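Local coordinates for protein hydratase ChsH1 (Mycobacterium tuberculosis, PDB 4W78) that catalyses, together with its partner ChsH2, the hydration of a steroid enoyl-CoA (3-oxo-4,17-pregnadiene-20-carboxyl-CoA) during degradation of the cholesterol side chain, at residues 9-13 / 125-129; 31-36 / 63-69; 57-62 / 112-116; 92-96 / 164-168. The contacts are given in a common frame with arbitrary orientation. Residues are numbered along the deposited sequence.

Interaction 1 of 4, residues 9-13 / 125-129; sequences VAQIK and LGDVV
Helix-on-sheet packing in a hotdog-family domain joins the last turn of the N-terminal helix 3-13 to strand 119-134. The 9-13 segment is regular alpha helix (K13 N to V9 O, 2.9 Å), nearly antiparallel to 125-129, the axes at 162° and 9.4 Å apart. V9 stands opposite V128 and K13 opposite L125 (CA-CA 7.7 and 6.2 Å). L125 (chi1 t, chi2 p) points at the helix: its CD2 lies 4.1 Å from V9 CG1 and 3.9 Å from both I12 CG2 and K13 CG. G126 (phi/psi -108/-139) departs from the usual strand conformation. The CA-to-CB bond of D127 points away from the helix, while V128 (chi1 t) returns to it, CG2 to V9 CG1 3.9 Å, and meets F92 of helix 85-94. K13, extended beyond an m chi1, makes a weak hydrogen bond from NZ to G126 O (3.0 Å). One water accepts from K13 NZ and V128 N (both 3.0 Å); another accepts from K13 NZ (2.9 Å) and donates to D127 OD1 (2.7 Å).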
# COMPACT_ATOMS: atom_id res chain seq x y z
N VAL A 9 10.03 -25.35 -24.29
CA VAL A 9 8.86 -25.43 -23.43
C VAL A 9 8.76 -26.80 -22.76
O VAL A 9 8.47 -26.88 -21.56
CB VAL A 9 7.56 -25.12 -24.22
CG1 VAL A 9 6.32 -25.49 -23.41
CG2 VAL A 9 7.51 -23.65 -24.61
N ALA A 10 9.02 -27.85 -23.53
CA ALA A 10 8.97 -29.22 -23.02
C ALA A 10 9.98 -29.40 -21.88
O ALA A 10 9.67 -29.99 -20.84
CB ALA A 10 9.23 -30.21 -24.14
N GLN A 11 11.19 -28.89 -22.07
CA GLN A 11 12.18 -29.04 -21.01
C GLN A 11 11.80 -28.29 -19.74
O GLN A 11 12.03 -28.77 -18.63
CB GLN A 11 13.58 -28.67 -21.53
CG GLN A 11 13.90 -29.29 -22.89
CD GLN A 11 13.69 -30.82 -22.96
OE1 GLN A 11 14.04 -31.55 -22.04
NE2 GLN A 11 13.13 -31.29 -24.08
N ILE A 12 11.15 -27.13 -19.88
CA ILE A 12 10.65 -26.40 -18.74
C ILE A 12 9.55 -27.18 -18.03
O ILE A 12 9.56 -27.32 -16.81
CB ILE A 12 10.14 -25.00 -19.16
CG1 ILE A 12 11.33 -24.19 -19.72
CG2 ILE A 12 9.48 -24.30 -17.99
CD1 ILE A 12 10.93 -22.93 -20.49
N LYS A 13 8.62 -27.72 -18.80
CA LYS A 13 7.53 -28.49 -18.21
C LYS A 13 8.00 -29.72 -17.47
O LYS A 13 7.37 -30.14 -16.50
CB LYS A 13 6.54 -28.91 -19.30
CG LYS A 13 5.61 -27.80 -19.72
CD LYS A 13 4.58 -28.35 -20.69
CE LYS A 13 3.54 -27.30 -20.95
NZ LYS A 13 2.52 -27.79 -21.92
N LEU A 125 3.36 -24.78 -15.62
CA LEU A 125 3.11 -24.33 -16.99
C LEU A 125 2.04 -25.22 -17.64
O LEU A 125 2.07 -26.45 -17.51
CB LEU A 125 4.43 -24.35 -17.77
CG LEU A 125 4.56 -23.76 -19.17
CD1 LEU A 125 4.19 -22.29 -19.15
CD2 LEU A 125 5.99 -23.92 -19.64
N GLY A 126 1.07 -24.59 -18.29
CA GLY A 126 0.07 -25.29 -19.07
C GLY A 126 0.29 -25.10 -20.56
O GLY A 126 1.43 -25.10 -21.02
N ASP A 127 -0.79 -24.90 -21.31
CA ASP A 127 -0.66 -24.80 -22.76
C ASP A 127 0.16 -23.62 -23.19
O ASP A 127 -0.03 -22.52 -22.69
CB ASP A 127 -2.02 -24.58 -23.40
CG ASP A 127 -2.84 -25.77 -23.34
OD1 ASP A 127 -2.23 -26.83 -23.11
OD2 ASP A 127 -4.08 -25.65 -23.51
N VAL A 128 1.03 -23.87 -24.16
CA VAL A 128 1.75 -22.82 -24.86
C VAL A 128 1.41 -22.96 -26.34
O VAL A 128 1.69 -23.98 -26.95
CB VAL A 128 3.25 -22.93 -24.62
CG1 VAL A 128 4.01 -21.89 -25.43
CG2 VAL A 128 3.53 -22.79 -23.13
N VAL A 129 0.76 -21.94 -26.89
CA VAL A 129 0.13 -22.06 -28.21
C VAL A 129 0.58 -20.92 -29.10
O VAL A 129 0.57 -19.76 -28.69
CB VAL A 129 -1.40 -22.02 -28.09
CG1 VAL A 129 -2.05 -22.02 -29.47
CG2 VAL A 129 -1.90 -23.19 -27.26
O HOH W 1 1.92 -26.65 -24.65
O HOH W 2 -0.31 -28.22 -21.72

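Interaction 2 of 4, residues 31-36 / 63-69; sequences MINNWV and PPAMIQV
A Met-aromatic contact of M66 on W35 centres the packing between helix 29-39 and the turn into helix 67-70, beside ChsH2. Residues 31-36 are regular helix; 63-69 pass from an extended P63 through a 3-10 turn at 64-66 into a weakly bonded helical turn. I32 sits nearest P63 (CA-CA 7.5 Å) and M31 nearest V69 (9.2 Å). W35 (chi1 t, chi2 99°) lays its indole across the turn. M66, with chi angles m, t, p, covers one face: its CG stands 3.4 Å from the centroid of the W35 five-membered ring, a CH-pi contact, and its SD 4.0 Å from the same centroid. Around the indole, P63 CB approaches W35 CZ3 (3.7 Å), A65 CB approaches W35 CZ2 (4.0 Å) and V69 CG2 approaches W35 NE1 (4.0 Å). A water accepts from W35 NE1 (2.8 Å) and donates to A65 O (2.9 Å). M66 CE reaches M31 O at 3.6 Å, I32 CG2 meets P63 CD at 4.0 Å, and M31 CE meets V69 CG1 at 4.1 Å. A65 N and V69 O are hydrogen-bonded to Q60 OE1 and R28 NH1 of the ChsH2 chain. The Met-aromatic pair thus ties helix 29-39 to the 3-10 entry of helix 67-70 at the subunit interface.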
# COMPACT_ATOMS: atom_id res chain seq x y z
N MET A 31 -3.99 -6.34 6.66
CA MET A 31 -4.02 -6.35 5.20
C MET A 31 -5.43 -6.51 4.62
O MET A 31 -5.72 -5.92 3.59
CB MET A 31 -3.07 -7.40 4.64
CG MET A 31 -1.64 -6.99 4.84
SD MET A 31 -0.44 -8.18 4.27
CE MET A 31 -1.05 -8.53 2.62
N ILE A 32 -6.30 -7.27 5.28
CA ILE A 32 -7.70 -7.31 4.89
C ILE A 32 -8.28 -5.90 4.99
O ILE A 32 -8.98 -5.45 4.07
CB ILE A 32 -8.51 -8.26 5.78
CG1 ILE A 32 -8.07 -9.71 5.54
CG2 ILE A 32 -10.02 -8.08 5.53
CD1 ILE A 32 -8.70 -10.69 6.51
N ASN A 33 -7.97 -5.21 6.09
CA ASN A 33 -8.45 -3.84 6.28
C ASN A 33 -8.00 -2.92 5.16
O ASN A 33 -8.81 -2.16 4.63
CB ASN A 33 -8.02 -3.28 7.63
CG ASN A 33 -8.78 -3.89 8.82
OD1 ASN A 33 -9.85 -4.47 8.64
ND2 ASN A 33 -8.25 -3.72 10.02
N ASN A 34 -6.72 -2.98 4.80
CA ASN A 34 -6.22 -2.11 3.75
C ASN A 34 -6.96 -2.37 2.44
O ASN A 34 -7.28 -1.44 1.70
CB ASN A 34 -4.71 -2.32 3.54
CG ASN A 34 -3.86 -1.77 4.69
OD1 ASN A 34 -4.31 -0.95 5.48
ND2 ASN A 34 -2.61 -2.21 4.74
N TRP A 35 -7.21 -3.65 2.18
CA TRP A 35 -7.83 -4.08 0.93
C TRP A 35 -9.31 -3.70 0.87
O TRP A 35 -9.74 -3.06 -0.11
CB TRP A 35 -7.61 -5.58 0.76
CG TRP A 35 -7.94 -6.19 -0.58
CD1 TRP A 35 -7.06 -6.49 -1.58
CD2 TRP A 35 -9.23 -6.63 -1.02
NE1 TRP A 35 -7.73 -7.08 -2.64
CE2 TRP A 35 -9.06 -7.18 -2.31
CE3 TRP A 35 -10.50 -6.63 -0.44
CZ2 TRP A 35 -10.12 -7.71 -3.04
CZ3 TRP A 35 -11.57 -7.15 -1.19
CH2 TRP A 35 -11.37 -7.67 -2.47
N VAL A 36 -10.09 -4.04 1.89
CA VAL A 36 -11.52 -3.68 1.82
C VAL A 36 -11.72 -2.17 1.78
O VAL A 36 -12.65 -1.69 1.13
CB VAL A 36 -12.39 -4.32 2.93
CG1 VAL A 36 -12.29 -5.84 2.87
CG2 VAL A 36 -12.01 -3.78 4.31
N PRO A 63 -11.46 -11.91 2.22
CA PRO A 63 -12.12 -11.91 0.90
C PRO A 63 -11.47 -12.94 -0.02
O PRO A 63 -10.25 -12.99 -0.11
CB PRO A 63 -11.85 -10.49 0.37
CG PRO A 63 -11.52 -9.67 1.58
CD PRO A 63 -10.89 -10.60 2.58
N PRO A 64 -12.27 -13.77 -0.71
CA PRO A 64 -11.68 -14.79 -1.59
C PRO A 64 -10.74 -14.17 -2.62
O PRO A 64 -9.67 -14.73 -2.88
CB PRO A 64 -12.90 -15.40 -2.27
CG PRO A 64 -13.98 -15.27 -1.22
CD PRO A 64 -13.73 -13.94 -0.55
N ALA A 65 -11.12 -13.01 -3.15
CA ALA A 65 -10.34 -12.34 -4.18
C ALA A 65 -8.99 -11.81 -3.70
O ALA A 65 -8.21 -11.30 -4.49
CB ALA A 65 -11.15 -11.20 -4.80
N MET A 66 -8.73 -11.90 -2.39
CA MET A 66 -7.38 -11.60 -1.87
C MET A 66 -6.37 -12.73 -2.00
O MET A 66 -5.20 -12.55 -1.63
CB MET A 66 -7.44 -11.16 -0.40
CG MET A 66 -7.94 -9.75 -0.19
SD MET A 66 -7.64 -9.17 1.50
CE MET A 66 -5.90 -8.78 1.43
N ILE A 67 -6.75 -13.89 -2.55
CA ILE A 67 -5.84 -15.04 -2.53
C ILE A 67 -4.47 -14.74 -3.14
O ILE A 67 -3.45 -15.06 -2.54
CB ILE A 67 -6.46 -16.33 -3.13
CG1 ILE A 67 -5.53 -17.53 -2.89
CG2 ILE A 67 -6.73 -16.18 -4.64
CD1 ILE A 67 -5.45 -17.93 -1.43
N GLN A 68 -4.45 -14.04 -4.27
CA GLN A 68 -3.18 -13.74 -4.93
C GLN A 68 -2.39 -12.67 -4.18
O GLN A 68 -1.17 -12.59 -4.31
CB GLN A 68 -3.47 -13.31 -6.37
CG GLN A 68 -2.28 -13.26 -7.28
CD GLN A 68 -2.70 -13.08 -8.74
OE1 GLN A 68 -3.85 -13.29 -9.09
NE2 GLN A 68 -1.77 -12.68 -9.58
N VAL A 69 -3.07 -11.84 -3.39
CA VAL A 69 -2.39 -10.79 -2.64
C VAL A 69 -1.40 -11.37 -1.64
O VAL A 69 -0.28 -10.86 -1.48
CB VAL A 69 -3.42 -9.88 -1.91
CG1 VAL A 69 -2.74 -8.80 -1.13
CG2 VAL A 69 -4.38 -9.29 -2.94
O HOH W 3 -7.44 -8.58 -5.03

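Interaction 3 of 4, residues 57-62 / 112-116; sequences HPGIVA and YLLPG
Two irregular loops, 57-62 and 112-116, both extended over most of their length, run antiparallel with V61 nearest L114 (CA-CA 4.8 Å) and A62 nearest L113 (5.5 Å); P58 (-70/-13) and G59 (172/-168) make a bend. One direct backbone hydrogen bond joins them, A62 N to L113 O at 2.8 Å and 170°; V61 CA adds a CA-H...O contact to L113 O at 3.4 Å. A water donates to A62 O and accepts from L113 N, both at 2.8 Å. V61 (chi1 m) is a central bump: its CG2 abuts Y112 CD2 (3.6 Å) and its CG1 abuts L114 CD2 (3.8 Å). L114 (chi1 m, chi2 t) curls CD2 back into the hollow of the 58-61 bend; L114 CD2 is 4.0 Å from P58 CD and 3.5 Å from I60 O. P115 continues the fit, its CD 3.2 Å from I60 O. At the other end H57 CE1 covers one face of the Y112 ring, 3.7 Å from Y112 CG, the rings oblique at 42°. The Y112 hydroxyl bonds to I73 N of ChsH2. The pairing joins the loop before helix 67-70 to that between strands 99-109 and 119-134; A62 also packs on I32 of helix 29-39 and W70, and L113 on I67, of helix 67-70.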
# COMPACT_ATOMS: atom_id res chain seq x y z
N HIS A 57 -19.48 -18.65 8.94
CA HIS A 57 -18.03 -18.76 9.03
C HIS A 57 -17.60 -18.85 10.49
O HIS A 57 -18.31 -18.37 11.37
CB HIS A 57 -17.37 -17.56 8.35
CG HIS A 57 -17.76 -17.40 6.91
ND1 HIS A 57 -17.27 -18.22 5.91
CD2 HIS A 57 -18.60 -16.53 6.30
CE1 HIS A 57 -17.77 -17.84 4.75
NE2 HIS A 57 -18.58 -16.81 4.96
N PRO A 58 -16.42 -19.47 10.76
CA PRO A 58 -15.98 -19.67 12.15
C PRO A 58 -15.60 -18.36 12.83
O PRO A 58 -15.46 -18.32 14.06
CB PRO A 58 -14.74 -20.56 12.00
CG PRO A 58 -14.85 -21.16 10.64
CD PRO A 58 -15.51 -20.12 9.80
N GLY A 59 -15.45 -17.31 12.04
CA GLY A 59 -15.06 -15.99 12.51
C GLY A 59 -14.81 -15.16 11.27
O GLY A 59 -15.17 -15.60 10.18
N ILE A 60 -14.20 -13.99 11.42
CA ILE A 60 -13.88 -13.14 10.27
C ILE A 60 -13.15 -13.97 9.22
O ILE A 60 -12.29 -14.78 9.56
CB ILE A 60 -12.99 -11.94 10.68
CG1 ILE A 60 -13.84 -10.88 11.38
CG2 ILE A 60 -12.29 -11.34 9.47
CD1 ILE A 60 -13.02 -9.82 12.11
N VAL A 61 -13.52 -13.79 7.96
CA VAL A 61 -12.83 -14.48 6.88
C VAL A 61 -12.18 -13.48 5.93
O VAL A 61 -12.58 -12.31 5.87
CB VAL A 61 -13.79 -15.40 6.08
CG1 VAL A 61 -14.12 -16.65 6.88
CG2 VAL A 61 -15.07 -14.65 5.69
N ALA A 62 -11.17 -13.92 5.20
CA ALA A 62 -10.56 -13.09 4.17
C ALA A 62 -11.44 -13.05 2.91
O ALA A 62 -12.05 -14.04 2.55
CB ALA A 62 -9.17 -13.64 3.82
N TYR A 112 -13.17 -20.38 2.20
CA TYR A 112 -12.73 -19.10 2.71
C TYR A 112 -11.59 -19.31 3.70
O TYR A 112 -11.57 -20.30 4.45
CB TYR A 112 -13.90 -18.37 3.39
CG TYR A 112 -14.86 -17.69 2.42
CD1 TYR A 112 -15.56 -18.44 1.47
CD2 TYR A 112 -15.06 -16.33 2.46
CE1 TYR A 112 -16.43 -17.82 0.58
CE2 TYR A 112 -15.94 -15.70 1.59
CZ TYR A 112 -16.61 -16.45 0.65
OH TYR A 112 -17.46 -15.81 -0.23
N LEU A 113 -10.63 -18.38 3.71
CA LEU A 113 -9.50 -18.45 4.63
C LEU A 113 -9.70 -17.61 5.89
O LEU A 113 -10.39 -16.58 5.86
CB LEU A 113 -8.22 -18.00 3.93
CG LEU A 113 -7.92 -18.71 2.62
CD1 LEU A 113 -6.65 -18.13 2.03
CD2 LEU A 113 -7.81 -20.23 2.84
N LEU A 114 -9.08 -18.03 6.98
CA LEU A 114 -9.15 -17.32 8.25
C LEU A 114 -7.85 -16.61 8.57
O LEU A 114 -6.77 -17.11 8.26
CB LEU A 114 -9.45 -18.32 9.37
CG LEU A 114 -10.72 -19.15 9.22
CD1 LEU A 114 -10.68 -20.34 10.18
CD2 LEU A 114 -11.93 -18.27 9.52
N PRO A 115 -7.92 -15.41 9.19
CA PRO A 115 -6.71 -14.80 9.73
C PRO A 115 -5.88 -15.80 10.54
O PRO A 115 -6.44 -16.58 11.32
CB PRO A 115 -7.25 -13.68 10.62
CG PRO A 115 -8.52 -13.27 9.92
CD PRO A 115 -9.11 -14.55 9.37
N GLY A 116 -4.57 -15.80 10.31
CA GLY A 116 -3.66 -16.72 10.97
C GLY A 116 -3.23 -17.87 10.08
O GLY A 116 -2.17 -18.46 10.28
O HOH W 4 -10.89 -16.47 1.68

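Interaction 4 of 4, residues 92-96 / 164-168; sequences FDDAG and KFKPA
K164, G96 and K166 bury the most surface here, a helix C terminus (85-94) packed on the antiparallel sheet of a hotdog-family domain at the end of strand 153-165. K164 is next to last in the strand, K164 CA lying 6.9 Å from F92 CA. Three successive m torsions (chi1 to chi3) fold its side chain toward the helix, where CE passes 3.9 Å from F92 CB and NZ forms a salt bridge with D93 OD1 at 2.6 Å. G96 leaves the helix with phi/psi of 99/-6 in a Schellman motif, G96 N bonding to D93 O at 3.0 Å; a CB here would jam against the preceding carbonyl and crowd K166 NZ. G96 CA lies 6.1 Å from K166 CA, and G96 O 3.6 Å from K166 CG. The K166 side chain, m at chi1, extended through chi2 and chi3, then p at chi4, brings NZ to A95 O at 2.9 Å and makes a cation-pi contact with Y97. The polar ties are thus a salt bridge and a charged hydrogen bond to a helix-end carbonyl.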
# COMPACT_ATOMS: atom_id res chain seq x y z
N PHE A 92 10.76 -16.36 -24.93
CA PHE A 92 9.98 -15.55 -25.87
C PHE A 92 10.56 -14.16 -26.14
O PHE A 92 10.48 -13.66 -27.27
CB PHE A 92 8.50 -15.50 -25.47
CG PHE A 92 7.79 -16.79 -25.72
CD1 PHE A 92 7.49 -17.18 -27.02
CD2 PHE A 92 7.48 -17.65 -24.68
CE1 PHE A 92 6.87 -18.39 -27.26
CE2 PHE A 92 6.85 -18.86 -24.92
CZ PHE A 92 6.54 -19.23 -26.21
N ASP A 93 11.16 -13.55 -25.13
CA ASP A 93 11.88 -12.30 -25.33
C ASP A 93 13.00 -12.48 -26.35
O ASP A 93 13.20 -11.63 -27.23
CB ASP A 93 12.47 -11.78 -24.02
CG ASP A 93 11.44 -11.12 -23.13
OD1 ASP A 93 10.31 -10.90 -23.60
OD2 ASP A 93 11.77 -10.83 -21.96
N ASP A 94 13.72 -13.59 -26.23
CA ASP A 94 14.85 -13.87 -27.10
C ASP A 94 14.41 -14.09 -28.55
O ASP A 94 15.16 -13.83 -29.49
CB ASP A 94 15.63 -15.09 -26.61
CG ASP A 94 16.51 -14.77 -25.41
OD1 ASP A 94 16.75 -13.57 -25.17
OD2 ASP A 94 16.96 -15.71 -24.73
N ALA A 95 13.18 -14.57 -28.71
CA ALA A 95 12.63 -14.82 -30.03
C ALA A 95 11.93 -13.58 -30.58
O ALA A 95 11.32 -13.63 -31.65
CB ALA A 95 11.67 -16.00 -29.99
N GLY A 96 12.01 -12.47 -29.85
CA GLY A 96 11.51 -11.19 -30.33
C GLY A 96 10.14 -10.80 -29.81
O GLY A 96 9.66 -9.69 -30.06
N LYS A 164 2.50 -13.21 -25.20
CA LYS A 164 3.77 -12.58 -25.53
C LYS A 164 3.77 -12.30 -27.02
O LYS A 164 3.58 -13.21 -27.83
CB LYS A 164 4.95 -13.49 -25.19
CG LYS A 164 5.12 -13.74 -23.70
CD LYS A 164 5.76 -12.54 -23.03
CE LYS A 164 7.22 -12.41 -23.43
NZ LYS A 164 7.70 -11.02 -23.21
N PHE A 165 3.99 -11.04 -27.40
CA PHE A 165 3.79 -10.65 -28.78
C PHE A 165 4.91 -9.77 -29.30
O PHE A 165 5.65 -9.17 -28.51
CB PHE A 165 2.43 -9.93 -28.94
CG PHE A 165 2.32 -8.65 -28.15
CD1 PHE A 165 1.88 -8.65 -26.84
CD2 PHE A 165 2.65 -7.43 -28.74
CE1 PHE A 165 1.78 -7.47 -26.12
CE2 PHE A 165 2.55 -6.25 -28.03
CZ PHE A 165 2.12 -6.26 -26.73
N LYS A 166 5.03 -9.71 -30.62
CA LYS A 166 5.95 -8.80 -31.29
C LYS A 166 5.26 -7.45 -31.46
O LYS A 166 4.23 -7.35 -32.12
CB LYS A 166 6.31 -9.35 -32.67
CG LYS A 166 7.37 -10.44 -32.67
CD LYS A 166 7.67 -10.89 -34.09
CE LYS A 166 9.01 -11.60 -34.18
NZ LYS A 166 9.08 -12.73 -33.21
N PRO A 167 5.84 -6.40 -30.85
CA PRO A 167 5.28 -5.05 -30.97
C PRO A 167 5.36 -4.55 -32.41
O PRO A 167 6.08 -5.15 -33.22
CB PRO A 167 6.21 -4.22 -30.07
CG PRO A 167 6.77 -5.21 -29.10
CD PRO A 167 6.98 -6.44 -29.92
N ALA A 168 4.64 -3.48 -32.72
CA ALA A 168 4.52 -2.97 -34.09
C ALA A 168 5.86 -2.77 -34.78
O ALA A 168 6.01 -3.07 -35.96
CB ALA A 168 3.69 -1.69 -34.11

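How the interactions relate
From the N terminus, helix 3-13 meets strand 119-134 in interaction 1, which closes the longest of the four loops. Interactions 2 and 3 both fall within that span and cross each other: 31-36 pairs with 63-69, while 57-62 pairs with 112-116. Their centres are 12 Å apart and they touch directly, for example where P64 CG packs 3.4 Å from Y112 CZ. Interaction 4 opens at 92-96, after interaction 2 has closed, and ends at 164-168, crossing interactions 1 and 3. It shares the sheet with interaction 1, V128 CG1 lying 3.8 Å from F92 CZ. Interactions 1 and 4 thus secure terminal elements and helix 85-94, across the chain's centre from interactions 2 and 3.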